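PDB 6I5S: bottromycin amidohydrolase from Streptomyces purpureus, which probably acts as the gatekeeper of bottromycin biosynthesis, a zinc-bound amidohydrolase that hydrolyses a thiazoline-bearing intermediate of the pathway. Local coordinates for residues Y85-A93 / L378-M389; R399-R407 / R418-F428. All coordinates share one frame; numbering follows the deposited sequence.

Interaction 1: residues Y85-A93 / L378-M389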
loop_
_atom_site.group_PDB
_atom_site.type_symbol
_atom_site.label_atom_id
_atom_site.label_comp_id
_atom_site.label_asym_id
_atom_site.label_seq_id
_atom_site.Cartn_x
_atom_site.Cartn_y
_atom_site.Cartn_z
ATOM N N TYR A 85 -12.947 -19.324 -1.708
ATOM C CA TYR A 85 -11.647 -19.128 -2.334
ATOM C C TYR A 85 -10.876 -18.120 -1.494
ATOM O O TYR A 85 -11.445 -17.096 -1.093
ATOM C CB TYR A 85 -11.823 -18.598 -3.754
ATOM C CG TYR A 85 -12.558 -19.506 -4.671
ATOM C CD1 TYR A 85 -11.890 -20.434 -5.461
ATOM C CD2 TYR A 85 -13.940 -19.464 -4.750
ATOM C CE1 TYR A 85 -12.614 -21.303 -6.334
ATOM C CE2 TYR A 85 -14.640 -20.322 -5.615
ATOM C CZ TYR A 85 -13.948 -21.221 -6.400
ATOM O OH TYR A 85 -14.635 -22.083 -7.255
ATOM N N VAL A 86 -9.605 -18.414 -1.201
ATOM C CA VAL A 86 -8.852 -17.648 -0.225
ATOM C C VAL A 86 -7.532 -17.212 -0.821
ATOM O O VAL A 86 -6.822 -18.011 -1.438
ATOM C CB VAL A 86 -8.626 -18.472 1.052
ATOM C CG1 VAL A 86 -7.588 -17.871 1.913
ATOM C CG2 VAL A 86 -9.959 -18.556 1.808
ATOM N N THR A 87 -7.185 -15.953 -0.588
ATOM C CA THR A 87 -5.854 -15.435 -0.834
ATOM C C THR A 87 -5.188 -14.996 0.466
ATOM O O THR A 87 -5.868 -14.708 1.455
ATOM C CB THR A 87 -5.890 -14.227 -1.795
ATOM O OG1 THR A 87 -6.513 -13.104 -1.155
ATOM C CG2 THR A 87 -6.718 -14.564 -3.023
ATOM N N PRO A 88 -3.860 -14.897 0.479
ATOM C CA PRO A 88 -3.191 -14.178 1.558
ATOM C C PRO A 88 -3.738 -12.763 1.633
ATOM O O PRO A 88 -4.231 -12.186 0.655
ATOM C CB PRO A 88 -1.736 -14.175 1.116
ATOM C CG PRO A 88 -1.602 -15.322 0.213
ATOM C CD PRO A 88 -2.882 -15.342 -0.546
ATOM N N GLY A 89 -3.633 -12.178 2.812
ATOM C CA GLY A 89 -4.007 -10.785 2.962
ATOM C C GLY A 89 -3.123 -9.897 2.112
ATOM O O GLY A 89 -1.960 -10.206 1.888
ATOM N N PHE A 90 -3.708 -8.793 1.634
ATOM C CA PHE A 90 -3.015 -7.847 0.764
ATOM C C PHE A 90 -2.149 -6.884 1.566
ATOM O O PHE A 90 -2.411 -6.594 2.745
ATOM C CB PHE A 90 -4.022 -7.015 -0.055
ATOM C CG PHE A 90 -5.032 -7.849 -0.771
ATOM C CD1 PHE A 90 -4.670 -9.030 -1.384
ATOM C CD2 PHE A 90 -6.344 -7.472 -0.795
ATOM C CE1 PHE A 90 -5.630 -9.857 -1.988
ATOM C CE2 PHE A 90 -7.315 -8.308 -1.418
ATOM C CZ PHE A 90 -6.917 -9.484 -2.016
ATOM N N VAL A 91 -1.121 -6.369 0.884
ATOM C CA VAL A 91 -0.193 -5.396 1.458
ATOM C C VAL A 91 -0.195 -4.166 0.576
ATOM O O VAL A 91 0.201 -4.233 -0.603
ATOM C CB VAL A 91 1.232 -5.954 1.576
ATOM C CG1 VAL A 91 2.102 -4.913 2.385
ATOM C CG2 VAL A 91 1.200 -7.333 2.265
ATOM N N ASP A 92 -0.633 -3.028 1.128
ATOM C CA ASP A 92 -0.415 -1.759 0.429
ATOM C C ASP A 92 1.045 -1.351 0.638
ATOM O O ASP A 92 1.443 -0.945 1.741
ATOM C CB ASP A 92 -1.374 -0.665 0.891
ATOM C CG ASP A 92 -1.250 0.605 0.050
ATOM O OD1 ASP A 92 -2.216 1.352 -0.006
ATOM O OD2 ASP A 92 -0.162 0.867 -0.546
ATOM N N ALA A 93 1.827 -1.462 -0.414
ATOM C CA ALA A 93 3.281 -1.278 -0.301
ATOM C C ALA A 93 3.731 0.184 -0.219
ATOM O O ALA A 93 4.944 0.449 -0.075
ATOM C CB ALA A 93 3.970 -1.970 -1.448
ATOM N N LEU A 378 -1.486 -10.692 -8.247
ATOM C CA LEU A 378 -1.703 -11.266 -6.922
ATOM C C LEU A 378 -0.382 -11.462 -6.174
ATOM O O LEU A 378 -0.286 -11.180 -4.969
ATOM C CB LEU A 378 -2.441 -12.594 -7.019
ATOM C CG LEU A 378 -2.819 -13.226 -5.658
ATOM C CD1 LEU A 378 -3.693 -12.300 -4.805
ATOM C CD2 LEU A 378 -3.472 -14.581 -5.826
ATOM N N LYS A 379 0.653 -11.953 -6.866
ATOM C CA LYS A 379 1.973 -12.085 -6.260
ATOM C C LYS A 379 2.506 -10.737 -5.779
ATOM O O LYS A 379 3.060 -10.639 -4.690
ATOM C CB LYS A 379 2.949 -12.731 -7.251
ATOM C CG LYS A 379 4.300 -13.014 -6.684
ATOM C CD LYS A 379 5.241 -13.718 -7.684
ATOM C CE LYS A 379 6.507 -14.214 -6.952
ATOM N NZ LYS A 379 7.476 -14.884 -7.854
ATOM N N ALA A 380 2.372 -9.694 -6.591
ATOM C CA ALA A 380 2.765 -8.349 -6.182
ATOM C C ALA A 380 1.993 -7.843 -4.959
ATOM O O ALA A 380 2.553 -7.127 -4.122
ATOM C CB ALA A 380 2.531 -7.384 -7.332
ATOM N N ALA A 381 0.721 -8.232 -4.827
ATOM C CA ALA A 381 -0.147 -7.761 -3.759
ATOM C C ALA A 381 0.149 -8.482 -2.463
ATOM O O ALA A 381 -0.202 -7.998 -1.379
ATOM C CB ALA A 381 -1.633 -7.983 -4.163
ATOM N N THR A 382 0.821 -9.632 -2.543
ATOM C CA THR A 382 0.951 -10.490 -1.384
ATOM C C THR A 382 2.374 -11.005 -1.184
ATOM O O THR A 382 3.144 -10.386 -0.437
ATOM C CB THR A 382 -0.052 -11.675 -1.449
ATOM O OG1 THR A 382 0.144 -12.496 -2.620
ATOM C CG2 THR A 382 -1.482 -11.182 -1.438
ATOM N N ALA A 383 2.690 -12.185 -1.728
ATOM C CA ALA A 383 3.969 -12.856 -1.472
ATOM C C ALA A 383 5.195 -11.946 -1.647
ATOM O O ALA A 383 6.117 -11.990 -0.843
ATOM C CB ALA A 383 4.092 -14.066 -2.399
ATOM N N ASP A 384 5.253 -11.156 -2.731
ATOM C CA ASP A 384 6.459 -10.346 -2.930
ATOM C C ASP A 384 6.498 -9.172 -1.967
ATOM O O ASP A 384 7.583 -8.696 -1.611
ATOM C CB ASP A 384 6.532 -9.875 -4.376
ATOM C CG ASP A 384 7.289 -10.856 -5.270
ATOM O OD1 ASP A 384 7.623 -11.950 -4.797
ATOM O OD2 ASP A 384 7.583 -10.519 -6.433
ATOM N N ALA A 385 5.338 -8.702 -1.520
ATOM C CA ALA A 385 5.329 -7.658 -0.483
ATOM C C ALA A 385 5.777 -8.212 0.866
ATOM O O ALA A 385 6.516 -7.561 1.609
ATOM C CB ALA A 385 3.960 -7.013 -0.368
ATOM N N TYR A 386 5.366 -9.416 1.212
ATOM C CA TYR A 386 5.878 -9.978 2.465
ATOM C C TYR A 386 7.389 -10.147 2.370
ATOM O O TYR A 386 8.117 -9.908 3.325
ATOM C CB TYR A 386 5.202 -11.307 2.768
ATOM C CG TYR A 386 3.706 -11.119 3.054
ATOM C CD1 TYR A 386 3.284 -10.256 4.057
ATOM C CD2 TYR A 386 2.729 -11.783 2.317
ATOM C CE1 TYR A 386 1.939 -10.051 4.328
ATOM C CE2 TYR A 386 1.345 -11.579 2.573
ATOM C CZ TYR A 386 0.977 -10.701 3.581
ATOM O OH TYR A 386 -0.350 -10.465 3.910
ATOM N N ASP A 387 7.890 -10.507 1.190
ATOM C CA ASP A 387 9.354 -10.629 1.025
ATOM C C ASP A 387 10.077 -9.287 1.155
ATOM O O ASP A 387 11.129 -9.209 1.829
ATOM C CB ASP A 387 9.705 -11.277 -0.329
ATOM C CG ASP A 387 9.557 -12.780 -0.308
ATOM O OD1 ASP A 387 9.270 -13.348 0.769
ATOM O OD2 ASP A 387 9.739 -13.397 -1.368
ATOM N N VAL A 388 9.539 -8.237 0.552
ATOM C CA VAL A 388 10.224 -6.936 0.619
ATOM C C VAL A 388 10.237 -6.400 2.048
ATOM O O VAL A 388 11.150 -5.643 2.438
ATOM C CB VAL A 388 9.585 -5.915 -0.356
ATOM C CG1 VAL A 388 8.291 -5.288 0.188
ATOM C CG2 VAL A 388 10.627 -4.839 -0.691
ATOM N N MET A 389 9.234 -6.759 2.843
ATOM C CA MET A 389 9.185 -6.373 4.261
ATOM C C MET A 389 10.009 -7.259 5.165
ATOM O O MET A 389 10.134 -6.968 6.380
ATOM C CB MET A 389 7.738 -6.395 4.733
ATOM C CG MET A 389 6.875 -5.292 4.128
ATOM S SD MET A 389 5.198 -5.155 4.831
ATOM C CE MET A 389 4.500 -6.757 4.402
HETATM O O HOH W 1 2.265 -4.849 -2.603
#
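V91 carries CG1 anti to its backbone N (chi1 -172°), which sends that methyl toward M389 and leaves CG2 facing Y386; Y386 in turn keeps CG beside its own N and opposite the carbonyl carbon (chi1 -66°), which brings the end of the ring to G89. CG2 of V91 lies over one face of the Y386 ring, 3.9 Å from the centroid, in a CH-pi contact. CG1 of V91 meets CE of M389 tip to tip at 3.6 Å, and V91 CB rests on A385 CB at 3.5 Å, so CB and both methyls of V91 each have a partner on the helix. At the far end of the ring, Y386 OH donates to G89 O over a short 2.6 Å, coming from above the carbonyl plane, while P88 CB sits at the ring edge. The hydroxyl bond anchors the end of the ring, and V91 CG2 and P88 CB probably limit its rotation. V91 N donates to A381 O (2.9 Å, 149° at the hydrogen), approaching nearly along the C=O axis; the strand thus uses a carbonyl at the break between helices 374-381 and 383-388. At that break T382 OG1 bonds back to L378 O (2.7 Å), and its CG2 is presented to the strand, in the plane of the F90 ring at its edge, 3.8 Å from F90 CD1. A water lies between V91 O and A380 O. After the corner at A93 the chain reaches the zinc ligands H94 and H96. Strand 402-405 flanks it, with backbone bonds from Y85 to Y405 and T87 to V403, and strand 111-116 touches Y386 and M389.

Interaction 2: residues R399-R407 / R418-F428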
loop_
_atom_site.group_PDB
_atom_site.type_symbol
_atom_site.label_atom_id
_atom_site.label_comp_id
_atom_site.label_asym_id
_atom_site.label_seq_id
_atom_site.Cartn_x
_atom_site.Cartn_y
_atom_site.Cartn_z
ATOM N N ARG A 399 0.724 -16.108 10.632
ATOM C CA ARG A 399 -0.415 -15.323 11.066
ATOM C C ARG A 399 -1.565 -15.505 10.085
ATOM O O ARG A 399 -1.403 -15.506 8.868
ATOM C CB ARG A 399 -0.052 -13.838 11.199
ATOM C CG ARG A 399 -1.194 -12.961 11.757
ATOM C CD ARG A 399 -0.779 -11.555 12.192
ATOM N NE ARG A 399 -0.115 -10.796 11.128
ATOM C CZ ARG A 399 1.128 -10.330 11.187
ATOM N NH1 ARG A 399 1.863 -10.518 12.265
ATOM N NH2 ARG A 399 1.633 -9.664 10.160
ATOM N N ALA A 400 -2.757 -15.657 10.626
ATOM C CA ALA A 400 -3.937 -15.925 9.816
ATOM C C ALA A 400 -4.487 -14.595 9.323
ATOM O O ALA A 400 -5.444 -14.027 9.860
ATOM C CB ALA A 400 -4.954 -16.711 10.624
ATOM N N ASP A 401 -3.820 -14.082 8.300
ATOM C CA ASP A 401 -4.218 -12.913 7.542
ATOM C C ASP A 401 -4.596 -13.410 6.137
ATOM O O ASP A 401 -3.718 -13.705 5.319
ATOM C CB ASP A 401 -3.067 -11.915 7.429
ATOM C CG ASP A 401 -2.618 -11.306 8.748
ATOM O OD1 ASP A 401 -3.413 -11.129 9.708
ATOM O OD2 ASP A 401 -1.400 -10.971 8.823
ATOM N N LEU A 402 -5.882 -13.450 5.831
ATOM C CA LEU A 402 -6.368 -14.090 4.613
ATOM C C LEU A 402 -7.590 -13.353 4.103
ATOM O O LEU A 402 -8.315 -12.754 4.891
ATOM C CB LEU A 402 -6.746 -15.540 4.893
ATOM C CG LEU A 402 -5.647 -16.485 5.378
ATOM C CD1 LEU A 402 -6.251 -17.835 5.811
ATOM C CD2 LEU A 402 -4.632 -16.658 4.228
ATOM N N VAL A 403 -7.850 -13.445 2.796
ATOM C CA VAL A 403 -9.024 -12.824 2.193
ATOM C C VAL A 403 -9.896 -13.909 1.575
ATOM O O VAL A 403 -9.396 -14.801 0.888
ATOM C CB VAL A 403 -8.633 -11.794 1.130
ATOM C CG1 VAL A 403 -9.820 -10.954 0.745
ATOM C CG2 VAL A 403 -7.487 -10.895 1.658
ATOM N N PHE A 404 -11.191 -13.836 1.829
ATOM C CA PHE A 404 -12.150 -14.883 1.485
ATOM C C PHE A 404 -13.147 -14.384 0.438
ATOM O O PHE A 404 -13.653 -13.267 0.553
ATOM C CB PHE A 404 -12.945 -15.289 2.710
ATOM C CG PHE A 404 -12.193 -16.121 3.688
ATOM C CD1 PHE A 404 -12.555 -17.436 3.892
ATOM C CD2 PHE A 404 -11.140 -15.603 4.429
ATOM C CE1 PHE A 404 -11.895 -18.227 4.824
ATOM C CE2 PHE A 404 -10.491 -16.384 5.348
ATOM C CZ PHE A 404 -10.854 -17.704 5.541
ATOM N N TYR A 405 -13.475 -15.246 -0.536
ATOM C CA TYR A 405 -14.414 -14.971 -1.616
ATOM C C TYR A 405 -15.303 -16.183 -1.843
ATOM O O TYR A 405 -14.822 -17.327 -1.839
ATOM C CB TYR A 405 -13.668 -14.666 -2.909
ATOM C CG TYR A 405 -12.744 -13.467 -2.800
ATOM C CD1 TYR A 405 -13.193 -12.182 -3.081
ATOM C CD2 TYR A 405 -11.422 -13.637 -2.434
ATOM C CE1 TYR A 405 -12.312 -11.064 -3.009
ATOM C CE2 TYR A 405 -10.540 -12.521 -2.293
ATOM C CZ TYR A 405 -11.017 -11.260 -2.592
ATOM O OH TYR A 405 -10.194 -10.164 -2.506
ATOM N N ARG A 406 -16.602 -15.933 -2.033
ATOM C CA ARG A 406 -17.509 -17.019 -2.355
ATOM C C ARG A 406 -17.338 -17.466 -3.797
ATOM O O ARG A 406 -17.557 -18.638 -4.114
ATOM C CB ARG A 406 -18.943 -16.590 -2.115
ATOM C CG ARG A 406 -19.354 -16.453 -0.686
ATOM C CD ARG A 406 -19.293 -17.774 0.041
ATOM N NE ARG A 406 -19.900 -17.675 1.369
ATOM C CZ ARG A 406 -19.914 -18.666 2.259
ATOM N NH1 ARG A 406 -19.323 -19.834 1.991
ATOM N NH2 ARG A 406 -20.538 -18.489 3.423
ATOM N N ARG A 407 -16.961 -16.556 -4.684
ATOM C CA ARG A 407 -16.679 -16.876 -6.075
ATOM C C ARG A 407 -15.215 -16.557 -6.358
ATOM O O ARG A 407 -14.619 -15.722 -5.688
ATOM C CB ARG A 407 -17.575 -16.083 -7.026
ATOM C CG ARG A 407 -19.070 -16.399 -6.897
ATOM C CD ARG A 407 -19.920 -15.599 -7.886
ATOM N NE ARG A 407 -21.336 -15.975 -7.820
ATOM C CZ ARG A 407 -22.306 -15.430 -8.554
ATOM N NH1 ARG A 407 -22.037 -14.466 -9.427
ATOM N NH2 ARG A 407 -23.558 -15.851 -8.410
ATOM N N ARG A 418 -14.053 -6.725 -3.411
ATOM C CA ARG A 418 -15.190 -6.894 -2.525
ATOM C C ARG A 418 -15.138 -8.278 -1.891
ATOM O O ARG A 418 -15.861 -9.204 -2.297
ATOM C CB ARG A 418 -16.510 -6.697 -3.292
ATOM C CG ARG A 418 -17.664 -6.469 -2.377
ATOM C CD ARG A 418 -18.984 -6.509 -3.129
ATOM N NE ARG A 418 -20.014 -6.047 -2.253
ATOM C CZ ARG A 418 -20.504 -6.770 -1.254
ATOM N NH1 ARG A 418 -20.041 -8.008 -1.039
ATOM N NH2 ARG A 418 -21.455 -6.249 -0.479
ATOM N N PRO A 419 -14.284 -8.462 -0.893
ATOM C CA PRO A 419 -14.254 -9.741 -0.203
ATOM C C PRO A 419 -15.603 -10.039 0.418
ATOM O O PRO A 419 -16.364 -9.145 0.787
ATOM C CB PRO A 419 -13.190 -9.540 0.863
ATOM C CG PRO A 419 -12.321 -8.399 0.418
ATOM C CD PRO A 419 -13.238 -7.542 -0.446
ATOM N N ASP A 420 -15.902 -11.317 0.518
ATOM C CA ASP A 420 -16.954 -11.798 1.391
ATOM C C ASP A 420 -16.486 -12.077 2.817
ATOM O O ASP A 420 -17.314 -12.447 3.663
ATOM C CB ASP A 420 -17.557 -13.049 0.762
ATOM C CG ASP A 420 -18.159 -12.753 -0.596
ATOM O OD1 ASP A 420 -18.973 -11.832 -0.648
ATOM O OD2 ASP A 420 -17.762 -13.386 -1.599
ATOM N N GLY A 421 -15.198 -11.968 3.080
ATOM C CA GLY A 421 -14.661 -12.034 4.424
ATOM C C GLY A 421 -13.216 -11.640 4.432
ATOM O O GLY A 421 -12.488 -11.860 3.445
ATOM N N VAL A 422 -12.770 -11.090 5.555
ATOM C CA VAL A 422 -11.347 -10.778 5.731
ATOM C C VAL A 422 -10.963 -11.298 7.108
ATOM O O VAL A 422 -11.578 -10.916 8.101
ATOM C CB VAL A 422 -11.035 -9.275 5.619
ATOM C CG1 VAL A 422 -9.544 -8.999 5.911
ATOM C CG2 VAL A 422 -11.377 -8.744 4.262
ATOM N N LEU A 423 -10.000 -12.203 7.143
ATOM C CA LEU A 423 -9.423 -12.719 8.385
ATOM C C LEU A 423 -8.186 -11.916 8.740
ATOM O O LEU A 423 -7.225 -11.876 7.958
ATOM C CB LEU A 423 -9.043 -14.177 8.199
ATOM C CG LEU A 423 -8.674 -15.014 9.410
ATOM C CD1 LEU A 423 -9.834 -15.144 10.381
ATOM C CD2 LEU A 423 -8.267 -16.381 8.919
ATOM N N VAL A 424 -8.187 -11.296 9.928
ATOM C CA VAL A 424 -7.126 -10.384 10.336
ATOM C C VAL A 424 -6.603 -10.896 11.654
ATOM O O VAL A 424 -7.308 -10.777 12.671
ATOM C CB VAL A 424 -7.608 -8.940 10.506
ATOM C CG1 VAL A 424 -6.415 -8.022 10.773
ATOM C CG2 VAL A 424 -8.437 -8.482 9.389
ATOM N N ASP A 425 -5.389 -11.444 11.654
ATOM C CA ASP A 425 -4.794 -12.027 12.890
ATOM C C ASP A 425 -5.837 -12.913 13.569
ATOM O O ASP A 425 -6.006 -12.890 14.799
ATOM C CB ASP A 425 -4.288 -10.925 13.839
ATOM C CG ASP A 425 -3.405 -11.444 14.952
ATOM O OD1 ASP A 425 -2.879 -12.582 14.853
ATOM O OD2 ASP A 425 -3.201 -10.693 15.954
ATOM N N GLY A 426 -6.557 -13.696 12.763
ATOM C CA GLY A 426 -7.562 -14.648 13.293
ATOM C C GLY A 426 -8.972 -14.146 13.515
ATOM O O GLY A 426 -9.882 -14.973 13.739
ATOM N N VAL A 427 -9.211 -12.840 13.505
ATOM C CA VAL A 427 -10.580 -12.338 13.640
ATOM C C VAL A 427 -11.226 -12.369 12.262
ATOM O O VAL A 427 -10.695 -11.787 11.310
ATOM C CB VAL A 427 -10.602 -10.913 14.208
ATOM C CG1 VAL A 427 -11.989 -10.325 14.136
ATOM C CG2 VAL A 427 -10.042 -10.878 15.621
ATOM N N PHE A 428 -12.380 -12.990 12.164
ATOM C CA PHE A 428 -13.068 -13.104 10.875
ATOM C C PHE A 428 -14.104 -12.001 10.754
ATOM O O PHE A 428 -15.127 -12.022 11.441
ATOM C CB PHE A 428 -13.750 -14.457 10.708
ATOM C CG PHE A 428 -14.342 -14.672 9.313
ATOM C CD1 PHE A 428 -13.507 -14.782 8.209
ATOM C CD2 PHE A 428 -15.727 -14.794 9.106
ATOM C CE1 PHE A 428 -14.018 -14.975 6.935
ATOM C CE2 PHE A 428 -16.240 -14.992 7.826
ATOM C CZ PHE A 428 -15.397 -15.105 6.743
#
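Strands 402-405 and 421-424 form an antiparallel ladder with a classic beta bulge at one end, where D420 and G421 both face F404. L402 and L423 are a hydrogen-bonded pair, L402 N to L423 O at 3.0 Å and L423 N to L402 O at 2.9 Å; F404 N reaches G421 O, but the two returning bonds to F404 O, from D420 N and G421 N, are weak. The bulge turns D420 toward R406, whose backbone N gives a straight bond to D420 OD2 (2.8 Å, 171°) on the anti side of the carboxylate. At the other end D401 is held by both oxygens: OD1 takes D425 N almost head-on at 2.8 Å, and OD2 receives R399 NE on its syn side at 2.6 Å, in a salt bridge that fixes the carboxylate's rotation. F428 points the edge of its ring at the face of F404, a T-shaped pair with centroids 5.2 Å apart and planes at 77°, while L423 CB packs on F404 CE2 at 3.9 Å. P419 CG abuts V403 CG1 on the other face, at 3.6 Å. With the type I' turn from V424 to V427 leading into strand 427-430, the three strands make a beta meander.

In the fold
From the N terminus, strand 84-95 comes first, with H94 near its end. The chain then makes a long excursion with far more helix than strand, which also supplies the carboxylated lysine at position 183, H210, H229 and D348, before interaction 1 closes this loop of 284 residues with helices 374-381 and 383-388. Shortly afterwards interaction 2 closes a much smaller loop, ten residues without helix or strand. The two are in series, neither nested nor crossed. They meet in one mixed sheet, where strands 84-95 and 402-405 are antiparallel neighbours: T87 O lies 2.7 Å from V403 N, a probable hydrogen bond. The late strands are thereby joined, through 84-95, to helices 374-381 and 383-388.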